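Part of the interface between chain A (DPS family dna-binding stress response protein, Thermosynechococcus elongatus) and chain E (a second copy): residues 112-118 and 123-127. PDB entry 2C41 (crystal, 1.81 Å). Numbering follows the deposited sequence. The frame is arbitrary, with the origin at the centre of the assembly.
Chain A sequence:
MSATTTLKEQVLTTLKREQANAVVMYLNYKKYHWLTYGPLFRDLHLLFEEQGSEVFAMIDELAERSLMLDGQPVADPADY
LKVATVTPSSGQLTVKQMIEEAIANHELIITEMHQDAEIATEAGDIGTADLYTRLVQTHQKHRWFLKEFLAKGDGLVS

Chain A (112-118) EMHQDAE
Chain E 123-127: AGDIG

Contact between a helix of chain A (112-118, continuing at both ends) and a helix start in chain E, burying 184 Å² in all. Backbone: chain A is regular α-helix (phi near -65°, psi near -40°), with A:Ala117 N bonded to A:Met113 O at 2.8 Å. In chain E, E:Gly124 leaves the preceding helix at phi/psi 79/13 in a Schellman motif; such positive phi favours glycine. E:Asp125 (-89/79, chi1 t) is the N-cap of the next helix, its side chain capping a backbone N just past the stretch, and E:Ile126 (-64/-33) enters that helix. Register: the CA atoms of A:His114 and E:Ile126 lie 7.3 Å apart. Polar contact: the CA-to-CB bond of A:His114 (chi1 -72°, chi2 -98°) points sideways to the chain E stretch, but its ring reaches chain E, where A:His114 ND1 donates a weak hydrogen bond to E:Gly124 O (3.2 Å, 131° at the hydrogen). This carbonyl lies at the ring edge, leaving a face free for packing. CH-pi contact: E:Ile126 CD1 sits over that face, 4.3 Å from the A:His114 ring centroid and 23° off its normal. Apolar contact: the CA-to-CB bond of E:Ile126 (chi1 p, chi2 t) points toward chain A, and with chi2 trans E:Ile126 CD1 lies 3.6 Å from A:Ala117 CB. A:Ala117, buried and with its CA-to-CB bond also toward the other stretch, offers a small methyl surface one helical turn beyond A:Met113, whose side-chain end leads away.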

ATOM      1  N   GLU A 112     -10.788   8.345 -37.044  1.00 14.59           N
ATOM      2  CA  GLU A 112     -10.485   9.758 -36.792  1.00 14.91           C
ATOM      3  C   GLU A 112      -9.123   9.969 -36.135  1.00 14.67           C
ATOM      4  O   GLU A 112      -8.400  10.895 -36.497  1.00 14.42           O
ATOM      5  CB  GLU A 112     -11.599  10.436 -35.991  1.00 15.17           C
ATOM      6  CG  GLU A 112     -12.877  10.660 -36.795  1.00 15.77           C
ATOM      7  CD  GLU A 112     -13.882  11.574 -36.122  1.00 15.84           C
ATOM      8  OE1 GLU A 112     -14.947  11.826 -36.744  1.00 16.00           O
ATOM      9  OE2 GLU A 112     -13.625  12.043 -34.986  1.00 16.09           O
ATOM     10  N   MET A 113      -8.757   9.106 -35.188  1.00 14.35           N
ATOM     11  CA  MET A 113      -7.462   9.249 -34.522  1.00 14.51           C
ATOM     12  C   MET A 113      -6.288   9.021 -35.466  1.00 14.38           C
ATOM     13  O   MET A 113      -5.272   9.699 -35.342  1.00 14.62           O
ATOM     14  CB  MET A 113      -7.357   8.363 -33.282  1.00 14.74           C
ATOM     15  CG  MET A 113      -8.190   8.877 -32.122  1.00 14.54           C
ATOM     16  SD  MET A 113      -7.722   8.048 -30.596  1.00 15.30           S
ATOM     17  CE  MET A 113      -8.855   8.852 -29.455  1.00 14.69           C
ATOM     18  N   HIS A 114      -6.421   8.084 -36.406  1.00 14.43           N
ATOM     19  CA  HIS A 114      -5.391   7.924 -37.443  1.00 14.83           C
ATOM     20  C   HIS A 114      -5.296   9.177 -38.325  1.00 15.06           C
ATOM     21  O   HIS A 114      -4.199   9.682 -38.572  1.00 15.15           O
ATOM     22  CB  HIS A 114      -5.600   6.656 -38.277  1.00 14.61           C
ATOM     23  CG  HIS A 114      -5.292   5.399 -37.525  1.00 15.05           C
ATOM     24  ND1 HIS A 114      -4.088   4.736 -37.628  1.00 17.12           N
ATOM     25  CD2 HIS A 114      -6.027   4.705 -36.627  1.00 14.66           C
ATOM     26  CE1 HIS A 114      -4.099   3.677 -36.839  1.00 14.43           C
ATOM     27  NE2 HIS A 114      -5.264   3.635 -36.219  1.00 17.15           N
ATOM     28  N   GLN A 115      -6.444   9.701 -38.747  1.00 15.42           N
ATOM     29  CA  GLN A 115      -6.480  10.937 -39.545  1.00 16.18           C
ATOM     30  C   GLN A 115      -5.879  12.109 -38.774  1.00 15.73           C
ATOM     31  O   GLN A 115      -5.072  12.888 -39.307  1.00 15.50           O
ATOM     32  CB  GLN A 115      -7.915  11.271 -39.965  1.00 16.28           C
ATOM     33  CG  GLN A 115      -8.493  10.267 -40.951  1.00 18.13           C
ATOM     34  CD  GLN A 115      -9.954  10.493 -41.270  1.00 19.33           C
ATOM     35  OE1 GLN A 115     -10.710  11.101 -40.492  1.00 22.95           O
ATOM     36  NE2 GLN A 115     -10.374   9.981 -42.419  1.00 20.84           N
ATOM     37  N   ASP A 116      -6.270  12.221 -37.511  1.00 15.52           N
ATOM     38  CA  ASP A 116      -5.852  13.326 -36.654  1.00 15.43           C
ATOM     39  C   ASP A 116      -4.380  13.259 -36.275  1.00 15.49           C
ATOM     40  O   ASP A 116      -3.718  14.296 -36.142  1.00 15.31           O
ATOM     41  CB  ASP A 116      -6.754  13.396 -35.420  1.00 15.53           C
ATOM     42  CG  ASP A 116      -8.198  13.751 -35.773  1.00 15.71           C
ATOM     43  OD1 ASP A 116      -9.093  13.513 -34.935  1.00 16.57           O
ATOM     44  OD2 ASP A 116      -8.445  14.274 -36.883  1.00 15.50           O
ATOM     45  N   ALA A 117      -3.858  12.042 -36.109  1.00 15.56           N
ATOM     46  CA  ALA A 117      -2.429  11.870 -35.886  1.00 15.76           C
ATOM     47  C   ALA A 117      -1.645  12.360 -37.093  1.00 16.13           C
ATOM     48  O   ALA A 117      -0.610  13.004 -36.934  1.00 15.70           O
ATOM     49  CB  ALA A 117      -2.082  10.418 -35.576  1.00 16.02           C
ATOM     50  N   GLU A 118      -2.150  12.071 -38.293  1.00 16.57           N
ATOM     51  CA  GLU A 118      -1.484  12.513 -39.525  1.00 17.31           C
ATOM     52  C   GLU A 118      -1.485  14.038 -39.658  1.00 16.98           C
ATOM     53  O   GLU A 118      -0.464  14.633 -40.033  1.00 17.18           O
ATOM     54  CB  GLU A 118      -2.090  11.830 -40.763  1.00 18.00           C
ATOM     55  CG  GLU A 118      -1.376  12.166 -42.094  1.00 20.94           C
ATOM     56  CD  GLU A 118       0.137  11.905 -42.080  1.00 24.61           C
ATOM     57  OE1 GLU A 118       0.630  11.044 -41.314  1.00 26.70           O
ATOM     58  OE2 GLU A 118       0.852  12.573 -42.855  1.00 27.44           O
TER
ATOM     59  N   ALA E 123       2.319   1.048 -43.346  1.00 19.18           N
ATOM     60  CA  ALA E 123       0.951   0.544 -43.382  1.00 18.76           C
ATOM     61  C   ALA E 123      -0.059   1.528 -42.779  1.00 18.39           C
ATOM     62  O   ALA E 123      -1.261   1.313 -42.873  1.00 19.05           O
ATOM     63  CB  ALA E 123       0.874  -0.801 -42.662  1.00 18.60           C
ATOM     64  N   GLY E 124       0.448   2.599 -42.167  1.00 17.77           N
ATOM     65  CA  GLY E 124      -0.388   3.592 -41.476  1.00 17.02           C
ATOM     66  C   GLY E 124      -0.829   3.124 -40.097  1.00 16.43           C
ATOM     67  O   GLY E 124      -1.725   3.716 -39.489  1.00 16.88           O
ATOM     68  N   ASP E 125      -0.201   2.051 -39.620  1.00 15.64           N
ATOM     69  CA  ASP E 125      -0.529   1.428 -38.346  1.00 15.02           C
ATOM     70  C   ASP E 125       0.285   2.091 -37.244  1.00 14.52           C
ATOM     71  O   ASP E 125       1.294   1.558 -36.787  1.00 14.26           O
ATOM     72  CB  ASP E 125      -0.227  -0.074 -38.403  1.00 15.33           C
ATOM     73  CG  ASP E 125      -0.696  -0.806 -37.157  1.00 15.36           C
ATOM     74  OD1 ASP E 125      -1.096  -0.140 -36.165  1.00 14.48           O
ATOM     75  OD2 ASP E 125      -0.672  -2.045 -37.173  1.00 15.36           O
ATOM     76  N   ILE E 126      -0.169   3.267 -36.820  1.00 14.35           N
ATOM     77  CA  ILE E 126       0.571   4.067 -35.849  1.00 14.13           C
ATOM     78  C   ILE E 126       0.692   3.375 -34.494  1.00 13.83           C
ATOM     79  O   ILE E 126       1.699   3.531 -33.806  1.00 13.55           O
ATOM     80  CB  ILE E 126      -0.016   5.493 -35.700  1.00 14.38           C
ATOM     81  CG1 ILE E 126      -1.452   5.448 -35.154  1.00 14.17           C
ATOM     82  CG2 ILE E 126       0.090   6.249 -37.047  1.00 14.52           C
ATOM     83  CD1 ILE E 126      -2.062   6.825 -34.944  1.00 14.79           C
ATOM     84  N   GLY E 127      -0.324   2.599 -34.132  1.00 13.73           N
ATOM     85  CA  GLY E 127      -0.325   1.859 -32.873  1.00 13.60           C
ATOM     86  C   GLY E 127       0.773   0.814 -32.795  1.00 13.81           C
ATOM     87  O   GLY E 127       1.512   0.744 -31.807  1.00 13.26           O
TER